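Probable chaperone (Pseudomonas aeruginosa, PDB 4JMF) probably acts as a type III secretion chaperone of the CesT family (SpcS), a homodimer that binds and escorts effector proteins before their export. Local coordinates at residues B[11-16]-B[98-102]; B[32-37]-B[108-113]; B[41-47]-B[90-96]; B[46-50]-B[101-105]. All coordinates share one frame; numbering follows the deposited sequence.

Interaction 1 (B[11-16]-B[98-102]); sequences QLFLAL and RAQIH
Arg98 and Gln11 make the main polar link between the two helices. The guanidinium comes side-on, and NE and NH2 both point at a single oxygen: Arg98 NE lies 2.8 Å from Gln11 OE1, and Arg98 NH2 lies 3.0 Å from the same atom. OE1 sits in the guanidinium plane, and the NH2 bond uses an amide lone pair, whereas NE approaches tilted from the carbonyl plane. A water adds a third donor to OE1 and accepts from the backbone of Arg98, the water oxygen lying 2.8 Å from Arg98 N, so this amide oxygen is tied to the first turn of helix 98-114. A bend at chi3 (-44°) turns the arginine tip back toward Gln11; its long aliphatic stem meanwhile passes the small Ala15, whose CB is 3.8 Å from Arg98 CG. Leu14 CD1 lies over one guanidinium face near its rim, 3.6 Å from Arg98 NH2.

Farther in, Leu12 CB meets Ile101 CD1 at 3.7 Å. Nearer the margin the His102 ring leans obliquely on Ala15, and His102 CD2 lies 3.9 Å from Ala15 CB. Alanine's short side chain allows both Arg98 and His102 to come close. The helix segments cross at -78°, their axes 8.6 Å apart. Helix 3-15 thus packs nearly at right angles on the start of helix 98-114, while Ile101 also reaches Leu47 and Met49 of strand 46-53.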
loop_
_atom_site.group_PDB
_atom_site.type_symbol
_atom_site.label_atom_id
_atom_site.label_comp_id
_atom_site.label_asym_id
_atom_site.label_seq_id
_atom_site.Cartn_x
_atom_site.Cartn_y
_atom_site.Cartn_z
ATOM N N GLN B 11 15.031 -14.057 6.538
ATOM C CA GLN B 11 14.341 -13.764 7.799
ATOM C C GLN B 11 12.923 -14.318 7.803
ATOM O O GLN B 11 12.478 -14.882 8.813
ATOM C CB GLN B 11 14.332 -12.248 8.067
ATOM C CG GLN B 11 15.746 -11.674 8.241
ATOM C CD GLN B 11 16.455 -12.250 9.466
ATOM O OE1 GLN B 11 15.865 -12.343 10.543
ATOM N NE2 GLN B 11 17.721 -12.657 9.299
ATOM N N LEU B 12 12.207 -14.175 6.681
ATOM C CA LEU B 12 10.843 -14.695 6.615
ATOM C C LEU B 12 10.833 -16.200 6.796
ATOM O O LEU B 12 9.955 -16.743 7.468
ATOM C CB LEU B 12 10.162 -14.325 5.295
ATOM C CG LEU B 12 8.763 -14.905 5.043
ATOM C CD1 LEU B 12 7.724 -14.396 6.059
ATOM C CD2 LEU B 12 8.308 -14.549 3.633
ATOM N N PHE B 13 11.804 -16.880 6.198
ATOM C CA PHE B 13 11.822 -18.335 6.303
ATOM C C PHE B 13 12.144 -18.818 7.723
ATOM O O PHE B 13 11.647 -19.867 8.161
ATOM C CB PHE B 13 12.734 -18.939 5.230
ATOM C CG PHE B 13 12.048 -19.097 3.890
ATOM C CD1 PHE B 13 11.950 -20.341 3.279
ATOM C CD2 PHE B 13 11.442 -18.005 3.276
ATOM C CE1 PHE B 13 11.303 -20.482 2.059
ATOM C CE2 PHE B 13 10.786 -18.142 2.052
ATOM C CZ PHE B 13 10.716 -19.376 1.447
ATOM N N LEU B 14 12.948 -18.039 8.445
ATOM C CA LEU B 14 13.168 -18.291 9.871
ATOM C C LEU B 14 11.877 -18.096 10.641
ATOM O O LEU B 14 11.532 -18.903 11.499
ATOM C CB LEU B 14 14.217 -17.341 10.435
ATOM C CG LEU B 14 15.626 -17.444 9.887
ATOM C CD1 LEU B 14 16.555 -16.464 10.625
ATOM C CD2 LEU B 14 16.122 -18.877 10.026
ATOM N N ALA B 15 11.164 -17.014 10.329
ATOM C CA ALA B 15 9.912 -16.723 11.014
ATOM C C ALA B 15 8.873 -17.816 10.779
ATOM O O ALA B 15 8.143 -18.189 11.692
ATOM C CB ALA B 15 9.375 -15.373 10.585
ATOM N N LEU B 16 8.815 -18.344 9.559
ATOM C CA LEU B 16 7.820 -19.367 9.227
ATOM C C LEU B 16 8.323 -20.780 9.505
ATOM O O LEU B 16 7.591 -21.753 9.281
ATOM C CB LEU B 16 7.454 -19.270 7.746
ATOM C CG LEU B 16 6.857 -17.941 7.305
ATOM C CD1 LEU B 16 6.775 -17.908 5.777
ATOM C CD2 LEU B 16 5.481 -17.775 7.936
ATOM N N ARG B 98 12.592 -9.400 10.942
ATOM C CA ARG B 98 11.874 -10.671 11.022
ATOM C C ARG B 98 10.409 -10.543 11.425
ATOM O O ARG B 98 9.531 -11.156 10.807
ATOM C CB ARG B 98 12.580 -11.639 11.968
ATOM C CG ARG B 98 12.107 -13.070 11.765
ATOM C CD ARG B 98 12.946 -14.034 12.557
ATOM N NE ARG B 98 14.358 -13.719 12.436
ATOM C CZ ARG B 98 15.289 -14.171 13.266
ATOM N NH1 ARG B 98 14.940 -14.972 14.267
ATOM N NH2 ARG B 98 16.562 -13.820 13.094
ATOM N N ALA B 99 10.137 -9.753 12.457
ATOM C CA ALA B 99 8.759 -9.569 12.910
ATOM C C ALA B 99 7.925 -8.893 11.824
ATOM O O ALA B 99 6.791 -9.296 11.528
ATOM C CB ALA B 99 8.735 -8.738 14.184
ATOM N N GLN B 100 8.486 -7.850 11.233
ATOM C CA GLN B 100 7.711 -7.087 10.273
ATOM C C GLN B 100 7.405 -7.872 8.987
ATOM O O GLN B 100 6.284 -7.797 8.469
ATOM C CB GLN B 100 8.372 -5.738 9.996
ATOM C CG GLN B 100 7.534 -4.820 9.107
ATOM C CD GLN B 100 6.173 -4.443 9.732
ATOM O OE1 GLN B 100 5.945 -4.608 10.946
ATOM N NE2 GLN B 100 5.269 -3.919 8.897
ATOM N N ILE B 101 8.366 -8.642 8.484
ATOM C CA ILE B 101 8.103 -9.413 7.274
ATOM C C ILE B 101 7.051 -10.491 7.555
ATOM O O ILE B 101 6.130 -10.706 6.750
ATOM C CB ILE B 101 9.406 -9.941 6.601
ATOM C CG1 ILE B 101 9.128 -10.451 5.187
ATOM C CG2 ILE B 101 10.088 -11.038 7.425
ATOM C CD1 ILE B 101 10.416 -10.785 4.405
ATOM N N HIS B 102 7.151 -11.110 8.729
ATOM C CA HIS B 102 6.141 -12.057 9.188
ATOM C C HIS B 102 4.781 -11.356 9.220
ATOM O O HIS B 102 3.787 -11.877 8.715
ATOM C CB HIS B 102 6.529 -12.590 10.573
ATOM C CG HIS B 102 5.587 -13.618 11.127
ATOM N ND1 HIS B 102 4.531 -13.292 11.953
ATOM C CD2 HIS B 102 5.564 -14.968 11.001
ATOM C CE1 HIS B 102 3.889 -14.394 12.297
ATOM N NE2 HIS B 102 4.493 -15.425 11.731
HETATM O O HOH W 1 15.239 -9.556 11.767
#

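Interaction 2 (B[32-37]-B[108-113]); sequences VGPHLC and LVAAAE
His35 NE2 donates to Glu113 OE2 across 2.7 Å, a His-carboxylate hydrogen bond joining the start of strand 35-41 to the end of helix 98-114. Here the helix lies against one face of the antiparallel sheet, as in the alpha+beta fold of CesT-type chaperones, beside a type II' turn from Val32 to His35 that links strands 28-32 and 35-41. Gly33 suits the second position of that turn because its phi is positive. The carboxylate uses its anti lone pair and stands nearly upright to the imidazole, their planes 78° apart. A bend at chi2 (-69°) folds the Glu113 chain so that OE2 arrives at the ring edge, tilted 18° from its plane.

The ring is also held between apolar groups. Ala112 CB sits over one face, 3.8 Å from the centroid of the His35 ring, in a CH-pi contact that a small methyl can make without pushing the helix away; Pro34 CG lies over the rim of the opposite face. Val109 meets the ring at a slant, and its two branches split the contact: Val109 CG1 is 3.8 Å from His35 CD2, and CG2 faces Val32 and Cys37. Val32 also pairs with a strand of another protein's chain, which carries the sheet across that interface. Deeper still, Cys37 SG lies 4.0 Å from Val109 CG2 and 4.3 Å from Leu108 CD2.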
loop_
_atom_site.group_PDB
_atom_site.type_symbol
_atom_site.label_atom_id
_atom_site.label_comp_id
_atom_site.label_asym_id
_atom_site.label_seq_id
_atom_site.Cartn_x
_atom_site.Cartn_y
_atom_site.Cartn_z
ATOM N N VAL B 32 0.000 -21.182 2.145
ATOM C CA VAL B 32 -0.357 -20.922 3.532
ATOM C C VAL B 32 -1.804 -21.338 3.710
ATOM O O VAL B 32 -2.724 -20.604 3.334
ATOM C CB VAL B 32 -0.166 -19.436 3.911
ATOM C CG1 VAL B 32 -0.578 -19.197 5.345
ATOM C CG2 VAL B 32 1.286 -19.024 3.716
ATOM N N GLY B 33 -2.013 -22.533 4.248
ATOM C CA GLY B 33 -3.345 -23.109 4.257
ATOM C C GLY B 33 -3.835 -23.166 2.824
ATOM O O GLY B 33 -3.100 -23.568 1.923
ATOM N N PRO B 34 -5.067 -22.714 2.593
ATOM C CA PRO B 34 -5.607 -22.775 1.229
ATOM C C PRO B 34 -5.101 -21.651 0.312
ATOM O O PRO B 34 -5.428 -21.622 -0.885
ATOM C CB PRO B 34 -7.114 -22.668 1.450
ATOM C CG PRO B 34 -7.263 -21.933 2.752
ATOM C CD PRO B 34 -6.042 -22.207 3.577
ATOM N N HIS B 35 -4.280 -20.759 0.853
ATOM C CA HIS B 35 -3.809 -19.603 0.086
ATOM C C HIS B 35 -2.416 -19.762 -0.533
ATOM O O HIS B 35 -1.414 -19.916 0.179
ATOM C CB HIS B 35 -3.846 -18.374 0.984
ATOM C CG HIS B 35 -5.153 -18.200 1.688
ATOM N ND1 HIS B 35 -6.318 -17.871 1.024
ATOM C CD2 HIS B 35 -5.485 -18.327 2.996
ATOM C CE1 HIS B 35 -7.309 -17.798 1.895
ATOM N NE2 HIS B 35 -6.830 -18.070 3.097
ATOM N N LEU B 36 -2.354 -19.713 -1.862
ATOM C CA LEU B 36 -1.071 -19.679 -2.557
ATOM C C LEU B 36 -0.625 -18.215 -2.645
ATOM O O LEU B 36 -1.322 -17.388 -3.251
ATOM C CB LEU B 36 -1.198 -20.297 -3.953
ATOM C CG LEU B 36 0.048 -20.340 -4.846
ATOM C CD1 LEU B 36 1.120 -21.258 -4.262
ATOM C CD2 LEU B 36 -0.300 -20.769 -6.249
ATOM N N CYS B 37 0.514 -17.900 -2.015
ATOM C CA CYS B 37 1.039 -16.542 -1.956
ATOM C C CYS B 37 2.384 -16.439 -2.667
ATOM O O CYS B 37 3.193 -17.369 -2.614
ATOM C CB CYS B 37 1.212 -16.115 -0.500
ATOM S SG CYS B 37 -0.269 -16.290 0.505
ATOM N N LEU B 108 -1.668 -10.116 4.808
ATOM C CA LEU B 108 -2.120 -10.560 3.491
ATOM C C LEU B 108 -3.063 -11.747 3.659
ATOM O O LEU B 108 -4.202 -11.732 3.174
ATOM C CB LEU B 108 -0.938 -10.969 2.604
ATOM C CG LEU B 108 -1.338 -11.454 1.206
ATOM C CD1 LEU B 108 -2.062 -10.348 0.425
ATOM C CD2 LEU B 108 -0.126 -11.971 0.423
ATOM N N VAL B 109 -2.587 -12.776 4.355
ATOM C CA VAL B 109 -3.384 -13.980 4.561
ATOM C C VAL B 109 -4.665 -13.718 5.360
ATOM O O VAL B 109 -5.717 -14.292 5.062
ATOM C CB VAL B 109 -2.542 -15.109 5.181
ATOM C CG1 VAL B 109 -3.413 -16.310 5.483
ATOM C CG2 VAL B 109 -1.449 -15.510 4.203
ATOM N N ALA B 110 -4.598 -12.819 6.340
ATOM C CA ALA B 110 -5.785 -12.487 7.119
ATOM C C ALA B 110 -6.908 -11.958 6.234
ATOM O O ALA B 110 -8.075 -12.289 6.436
ATOM C CB ALA B 110 -5.451 -11.492 8.237
ATOM N N ALA B 111 -6.571 -11.152 5.234
ATOM C CA ALA B 111 -7.623 -10.610 4.378
ATOM C C ALA B 111 -8.115 -11.675 3.417
ATOM O O ALA B 111 -9.296 -11.723 3.081
ATOM C CB ALA B 111 -7.142 -9.407 3.628
ATOM N N ALA B 112 -7.205 -12.529 2.969
ATOM C CA ALA B 112 -7.584 -13.604 2.055
ATOM C C ALA B 112 -8.563 -14.558 2.741
ATOM O O ALA B 112 -9.471 -15.088 2.094
ATOM C CB ALA B 112 -6.357 -14.355 1.562
ATOM N N GLU B 113 -8.365 -14.772 4.044
ATOM C CA GLU B 113 -9.216 -15.660 4.842
ATOM C C GLU B 113 -10.629 -15.096 4.946
ATOM O O GLU B 113 -11.621 -15.813 4.793
ATOM C CB GLU B 113 -8.644 -15.808 6.258
ATOM C CG GLU B 113 -7.667 -16.948 6.427
ATOM C CD GLU B 113 -8.336 -18.302 6.311
ATOM O OE1 GLU B 113 -9.007 -18.704 7.284
ATOM O OE2 GLU B 113 -8.196 -18.964 5.252
#

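Interaction 3 (B[41-47]-B[90-96]); sequences EHPTDHL and RQPLQLL
Arg90 runs along the 42-46 connection, its stem against His46 CB and its guanidinium turned by a bend at chi3 (57°) toward His42. Arg90 NH1 donates to the carbonyl His42 O at 3.2 Å, coming from above the carbonyl plane. The His42 ring is turned only 22° from the guanidinium plane and meets it edge to edge, while Pro43 CD lies obliquely against the guanidinium. Ser68 O of the second subunit accepts from the same NH1, so this arginine serves the dimer interface as well. The His46 ring approaches Pro92 at a slant, His46 CD2 lying 3.8 Å from Pro92 CA.

These side chains flank an antiparallel pairing of strands 46-53 and 85-92, in which Leu47 and Gln91 form the hydrogen-bonded pair and His46 and Pro92 the non-hydrogen-bonded one, where proline's lack of an N-H costs this pairing no bond. Past it, Leu93 N donates a hydrogen bond of 2.8 Å to Asp45 O, on the third residue of the type II turn Pro43-His46.

On the sheet face of Leu47 and Gln91, Leu47 crosses Leu96 at about a right angle. Leu96 CD1 touches Leu47 CB at 3.8 Å, and Leu93 CD2 comes within 4.0 Å of that same CB.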
loop_
_atom_site.group_PDB
_atom_site.type_symbol
_atom_site.label_atom_id
_atom_site.label_comp_id
_atom_site.label_asym_id
_atom_site.label_seq_id
_atom_site.Cartn_x
_atom_site.Cartn_y
_atom_site.Cartn_z
ATOM N N GLU B 41 10.663 -9.058 -5.423
ATOM C CA GLU B 41 11.181 -7.713 -5.256
ATOM C C GLU B 41 10.559 -6.814 -6.327
ATOM O O GLU B 41 10.828 -6.983 -7.516
ATOM C CB GLU B 41 12.696 -7.683 -5.399
ATOM C CG GLU B 41 13.251 -6.303 -5.088
ATOM C CD GLU B 41 14.759 -6.213 -5.230
ATOM O OE1 GLU B 41 15.381 -7.135 -5.811
ATOM O OE2 GLU B 41 15.321 -5.198 -4.762
ATOM N N HIS B 42 9.741 -5.851 -5.917
ATOM C CA HIS B 42 8.998 -5.065 -6.904
ATOM C C HIS B 42 8.415 -3.825 -6.266
ATOM O O HIS B 42 7.534 -3.929 -5.417
ATOM C CB HIS B 42 7.867 -5.908 -7.499
ATOM C CG HIS B 42 7.210 -5.285 -8.692
ATOM N ND1 HIS B 42 6.121 -4.446 -8.589
ATOM C CD2 HIS B 42 7.481 -5.387 -10.016
ATOM C CE1 HIS B 42 5.743 -4.060 -9.798
ATOM N NE2 HIS B 42 6.553 -4.617 -10.681
ATOM N N PRO B 43 8.934 -2.642 -6.631
ATOM C CA PRO B 43 10.116 -2.443 -7.478
ATOM C C PRO B 43 11.341 -2.739 -6.653
ATOM O O PRO B 43 11.212 -3.290 -5.548
ATOM C CB PRO B 43 10.077 -0.942 -7.791
ATOM C CG PRO B 43 9.385 -0.340 -6.575
ATOM C CD PRO B 43 8.377 -1.371 -6.134
ATOM N N THR B 44 12.508 -2.391 -7.181
ATOM C CA THR B 44 13.759 -2.553 -6.460
ATOM C C THR B 44 13.634 -2.024 -5.030
ATOM O O THR B 44 13.009 -0.978 -4.794
ATOM C CB THR B 44 14.881 -1.844 -7.220
ATOM O OG1 THR B 44 14.931 -2.398 -8.535
ATOM C CG2 THR B 44 16.239 -2.069 -6.549
ATOM N N ASP B 45 14.179 -2.791 -4.085
ATOM C CA ASP B 45 14.189 -2.444 -2.656
ATOM C C ASP B 45 12.831 -2.466 -1.964
ATOM O O ASP B 45 12.715 -2.011 -0.823
ATOM C CB ASP B 45 14.896 -1.102 -2.412
ATOM C CG ASP B 45 16.369 -1.155 -2.765
ATOM O OD1 ASP B 45 17.037 -2.148 -2.398
ATOM O OD2 ASP B 45 16.848 -0.214 -3.429
ATOM N N HIS B 46 11.814 -3.008 -2.633
ATOM C CA HIS B 46 10.532 -3.274 -1.966
ATOM C C HIS B 46 10.142 -4.738 -2.095
ATOM O O HIS B 46 10.510 -5.405 -3.061
ATOM C CB HIS B 46 9.404 -2.405 -2.532
ATOM C CG HIS B 46 9.606 -0.938 -2.334
ATOM N ND1 HIS B 46 10.598 -0.233 -2.982
ATOM C CD2 HIS B 46 8.932 -0.038 -1.579
ATOM C CE1 HIS B 46 10.526 1.039 -2.635
ATOM N NE2 HIS B 46 9.534 1.182 -1.775
ATOM N N LEU B 47 9.404 -5.244 -1.113
ATOM C CA LEU B 47 8.946 -6.631 -1.151
ATOM C C LEU B 47 7.449 -6.640 -1.403
ATOM O O LEU B 47 6.673 -6.119 -0.592
ATOM C CB LEU B 47 9.237 -7.340 0.176
ATOM C CG LEU B 47 8.573 -8.708 0.377
ATOM C CD1 LEU B 47 9.039 -9.701 -0.676
ATOM C CD2 LEU B 47 8.917 -9.247 1.736
ATOM N N ARG B 90 2.799 -4.361 0.115
ATOM C CA ARG B 90 4.198 -4.091 -0.211
ATOM C C ARG B 90 4.891 -3.346 0.916
ATOM O O ARG B 90 4.289 -2.475 1.553
ATOM C CB ARG B 90 4.305 -3.273 -1.500
ATOM C CG ARG B 90 5.739 -2.874 -1.836
ATOM C CD ARG B 90 5.909 -2.658 -3.320
ATOM N NE ARG B 90 4.984 -1.664 -3.767
ATOM C CZ ARG B 90 4.492 -1.559 -4.995
ATOM N NH1 ARG B 90 4.839 -2.391 -5.988
ATOM N NH2 ARG B 90 3.638 -0.585 -5.205
ATOM N N GLN B 91 6.150 -3.701 1.170
ATOM C CA GLN B 91 6.925 -3.025 2.195
ATOM C C GLN B 91 8.317 -2.758 1.674
ATOM O O GLN B 91 8.835 -3.529 0.872
ATOM C CB GLN B 91 6.989 -3.867 3.473
ATOM C CG GLN B 91 5.662 -3.956 4.232
ATOM C CD GLN B 91 5.377 -2.713 5.076
ATOM O OE1 GLN B 91 5.753 -2.644 6.255
ATOM N NE2 GLN B 91 4.708 -1.731 4.477
ATOM N N PRO B 92 8.926 -1.650 2.117
ATOM C CA PRO B 92 10.307 -1.371 1.712
ATOM C C PRO B 92 11.227 -2.291 2.492
ATOM O O PRO B 92 10.973 -2.515 3.681
ATOM C CB PRO B 92 10.522 0.080 2.168
ATOM C CG PRO B 92 9.166 0.591 2.604
ATOM C CD PRO B 92 8.400 -0.621 3.030
ATOM N N LEU B 93 12.255 -2.839 1.858
ATOM C CA LEU B 93 13.166 -3.742 2.567
ATOM C C LEU B 93 13.802 -3.098 3.809
ATOM O O LEU B 93 14.115 -3.789 4.778
ATOM C CB LEU B 93 14.244 -4.267 1.612
ATOM C CG LEU B 93 13.764 -5.129 0.444
ATOM C CD1 LEU B 93 14.925 -5.502 -0.480
ATOM C CD2 LEU B 93 13.061 -6.389 0.937
ATOM N N GLN B 94 13.969 -1.774 3.792
ATOM C CA GLN B 94 14.550 -1.036 4.929
ATOM C C GLN B 94 13.766 -1.176 6.227
ATOM O O GLN B 94 14.311 -0.939 7.302
ATOM C CB GLN B 94 14.645 0.457 4.608
ATOM C CG GLN B 94 15.799 0.850 3.710
ATOM C CD GLN B 94 15.858 0.018 2.443
ATOM O OE1 GLN B 94 14.902 -0.004 1.642
ATOM N NE2 GLN B 94 16.973 -0.697 2.260
ATOM N N LEU B 95 12.485 -1.524 6.128
ATOM C CA LEU B 95 11.621 -1.617 7.306
ATOM C C LEU B 95 11.355 -3.058 7.729
ATOM O O LEU B 95 10.681 -3.305 8.727
ATOM C CB LEU B 95 10.271 -0.941 7.031
ATOM C CG LEU B 95 10.200 0.581 6.933
ATOM C CD1 LEU B 95 8.735 1.046 6.976
ATOM C CD2 LEU B 95 11.002 1.209 8.058
ATOM N N LEU B 96 11.865 -4.016 6.968
ATOM C CA LEU B 96 11.463 -5.403 7.179
ATOM C C LEU B 96 12.496 -6.203 7.961
ATOM O O LEU B 96 13.371 -6.862 7.374
ATOM C CB LEU B 96 11.147 -6.098 5.850
ATOM C CG LEU B 96 9.884 -5.644 5.101
ATOM C CD1 LEU B 96 9.937 -6.119 3.676
ATOM C CD2 LEU B 96 8.626 -6.183 5.780
#

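Interaction 4 (B[46-50]-B[101-105]); sequences HLLMF and IHHQL
Gln104 and Leu47 supply the hydrogen bond of this contact: Gln104 NE2 donates to the strand carbonyl Leu47 O at 3.1 Å and 172°, almost straight. The carbonyl oxygen lies in the plane of the amide, but NE2 stands above the plane of the carbonyl, 40° out of it. A fully extended chain carries the amide from the helix across to the sheet, a span that glutamine is long enough to make. NE2 also bonds Asn89 OD1 on strand 85-92, so both neighbouring strands hold the amide and its rotation is probably fixed. Gln104 OE1 is buried without a polar partner, and it packs against Leu47 CD2 at 3.7 Å.

This is helix-on-sheet packing: the segment of helix 98-114 lies over strand 46-53, a central strand of the antiparallel sheet, with axes 10.0 Å apart and N-to-C directions 31° from parallel. Alternate strand residues Leu47 and Met49 face the helix.

The apolar contacts centre on Met49. Its chain, extended beyond CG, lays the sulfur against Leu105 and the terminal methyl against Ile101: Met49 SD sits 3.6 Å from Leu105 CB, and Met49 CE touches Ile101 CG1 at 3.7 Å. The unbranched, flexible methionine can follow the helix surface. It crosses Gln104 at a slant, Met49 CG lying 3.5 Å from the amide nitrogen Gln104 NE2 and the sulfur near the aliphatic CG of Gln104. Leu47 and Ile101 cross at about a right angle and meet methyl to methyl, Leu47 CD2 lying only 3.4 Å from Ile101 CD1, a tight fit.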
loop_
_atom_site.group_PDB
_atom_site.type_symbol
_atom_site.label_atom_id
_atom_site.label_comp_id
_atom_site.label_asym_id
_atom_site.label_seq_id
_atom_site.Cartn_x
_atom_site.Cartn_y
_atom_site.Cartn_z
ATOM N N HIS B 46 11.814 -3.008 -2.633
ATOM C CA HIS B 46 10.532 -3.274 -1.966
ATOM C C HIS B 46 10.142 -4.738 -2.095
ATOM O O HIS B 46 10.510 -5.405 -3.061
ATOM C CB HIS B 46 9.404 -2.405 -2.532
ATOM C CG HIS B 46 9.606 -0.938 -2.334
ATOM N ND1 HIS B 46 10.598 -0.233 -2.982
ATOM C CD2 HIS B 46 8.932 -0.038 -1.579
ATOM C CE1 HIS B 46 10.526 1.039 -2.635
ATOM N NE2 HIS B 46 9.534 1.182 -1.775
ATOM N N LEU B 47 9.404 -5.244 -1.113
ATOM C CA LEU B 47 8.946 -6.631 -1.151
ATOM C C LEU B 47 7.449 -6.640 -1.403
ATOM O O LEU B 47 6.673 -6.119 -0.592
ATOM C CB LEU B 47 9.237 -7.340 0.176
ATOM C CG LEU B 47 8.573 -8.708 0.377
ATOM C CD1 LEU B 47 9.039 -9.701 -0.676
ATOM C CD2 LEU B 47 8.917 -9.247 1.736
ATOM N N LEU B 48 7.052 -7.231 -2.524
ATOM C CA LEU B 48 5.644 -7.328 -2.881
ATOM C C LEU B 48 5.152 -8.724 -2.537
ATOM O O LEU B 48 5.762 -9.701 -2.952
ATOM C CB LEU B 48 5.478 -7.077 -4.379
ATOM C CG LEU B 48 4.081 -7.180 -4.987
ATOM C CD1 LEU B 48 3.217 -5.972 -4.581
ATOM C CD2 LEU B 48 4.183 -7.307 -6.516
ATOM N N MET B 49 4.071 -8.821 -1.762
ATOM C CA MET B 49 3.444 -10.114 -1.500
ATOM C C MET B 49 2.042 -10.097 -2.076
ATOM O O MET B 49 1.317 -9.107 -1.926
ATOM C CB MET B 49 3.341 -10.388 0.004
ATOM C CG MET B 49 4.663 -10.384 0.747
ATOM S SD MET B 49 4.402 -11.018 2.406
ATOM C CE MET B 49 6.049 -10.901 3.102
ATOM N N PHE B 50 1.631 -11.187 -2.714
ATOM C CA PHE B 50 0.276 -11.197 -3.260
ATOM C C PHE B 50 -0.286 -12.590 -3.422
ATOM O O PHE B 50 0.457 -13.573 -3.438
ATOM C CB PHE B 50 0.213 -10.432 -4.597
ATOM C CG PHE B 50 1.118 -10.991 -5.667
ATOM C CD1 PHE B 50 0.613 -11.814 -6.663
ATOM C CD2 PHE B 50 2.472 -10.668 -5.693
ATOM C CE1 PHE B 50 1.454 -12.320 -7.662
ATOM C CE2 PHE B 50 3.318 -11.169 -6.686
ATOM C CZ PHE B 50 2.806 -11.993 -7.667
ATOM N N ILE B 101 8.366 -8.642 8.484
ATOM C CA ILE B 101 8.103 -9.413 7.274
ATOM C C ILE B 101 7.051 -10.491 7.555
ATOM O O ILE B 101 6.130 -10.706 6.750
ATOM C CB ILE B 101 9.406 -9.941 6.601
ATOM C CG1 ILE B 101 9.128 -10.451 5.187
ATOM C CG2 ILE B 101 10.088 -11.038 7.425
ATOM C CD1 ILE B 101 10.416 -10.785 4.405
ATOM N N HIS B 102 7.151 -11.110 8.729
ATOM C CA HIS B 102 6.141 -12.057 9.188
ATOM C C HIS B 102 4.781 -11.356 9.220
ATOM O O HIS B 102 3.787 -11.877 8.715
ATOM C CB HIS B 102 6.529 -12.590 10.573
ATOM C CG HIS B 102 5.587 -13.618 11.127
ATOM N ND1 HIS B 102 4.531 -13.292 11.953
ATOM C CD2 HIS B 102 5.564 -14.968 11.001
ATOM C CE1 HIS B 102 3.889 -14.394 12.297
ATOM N NE2 HIS B 102 4.493 -15.425 11.731
ATOM N N HIS B 103 4.746 -10.163 9.801
ATOM C CA HIS B 103 3.506 -9.388 9.883
ATOM C C HIS B 103 2.915 -9.079 8.504
ATOM O O HIS B 103 1.691 -9.151 8.316
ATOM C CB HIS B 103 3.738 -8.097 10.670
ATOM C CG HIS B 103 2.494 -7.304 10.914
ATOM N ND1 HIS B 103 1.587 -7.623 11.901
ATOM C CD2 HIS B 103 2.001 -6.203 10.293
ATOM C CE1 HIS B 103 0.594 -6.750 11.886
ATOM N NE2 HIS B 103 0.818 -5.880 10.919
ATOM N N GLN B 104 3.769 -8.735 7.541
ATOM C CA GLN B 104 3.288 -8.433 6.188
ATOM C C GLN B 104 2.536 -9.607 5.588
ATOM O O GLN B 104 1.452 -9.443 5.020
ATOM C CB GLN B 104 4.431 -8.040 5.252
ATOM C CG GLN B 104 3.938 -7.554 3.882
ATOM C CD GLN B 104 5.067 -7.220 2.921
ATOM O OE1 GLN B 104 6.239 -7.165 3.312
ATOM N NE2 GLN B 104 4.718 -6.984 1.645
ATOM N N LEU B 105 3.112 -10.799 5.694
ATOM C CA LEU B 105 2.464 -11.975 5.131
ATOM C C LEU B 105 1.168 -12.276 5.885
ATOM O O LEU B 105 0.153 -12.636 5.278
ATOM C CB LEU B 105 3.408 -13.185 5.158
ATOM C CG LEU B 105 2.853 -14.511 4.622
ATOM C CD1 LEU B 105 2.461 -14.389 3.135
ATOM C CD2 LEU B 105 3.876 -15.641 4.812
#

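From the N terminus, helix 3-15 comes first, and interaction 1 closes the longest loop by bringing it to the start of helix 98-114. Interaction 2 begins later, at the 32-35 turn, and ends farther along the same helix, so the two cross. Interactions 3 and 4 share the beginning of strand 46-53, interaction 3 starting slightly earlier, at the turn before it, and both nest inside the loop of interaction 2; interaction 3 closes on the end of strand 85-92 and is also nested within interaction 1, whereas interaction 4 finishes on helix 98-114, sharing Ile101 and His102 with interaction 1. Helix 98-114 thus joins helix 3-15 to the sheet, whose strands interaction 3 pairs near the second subunit.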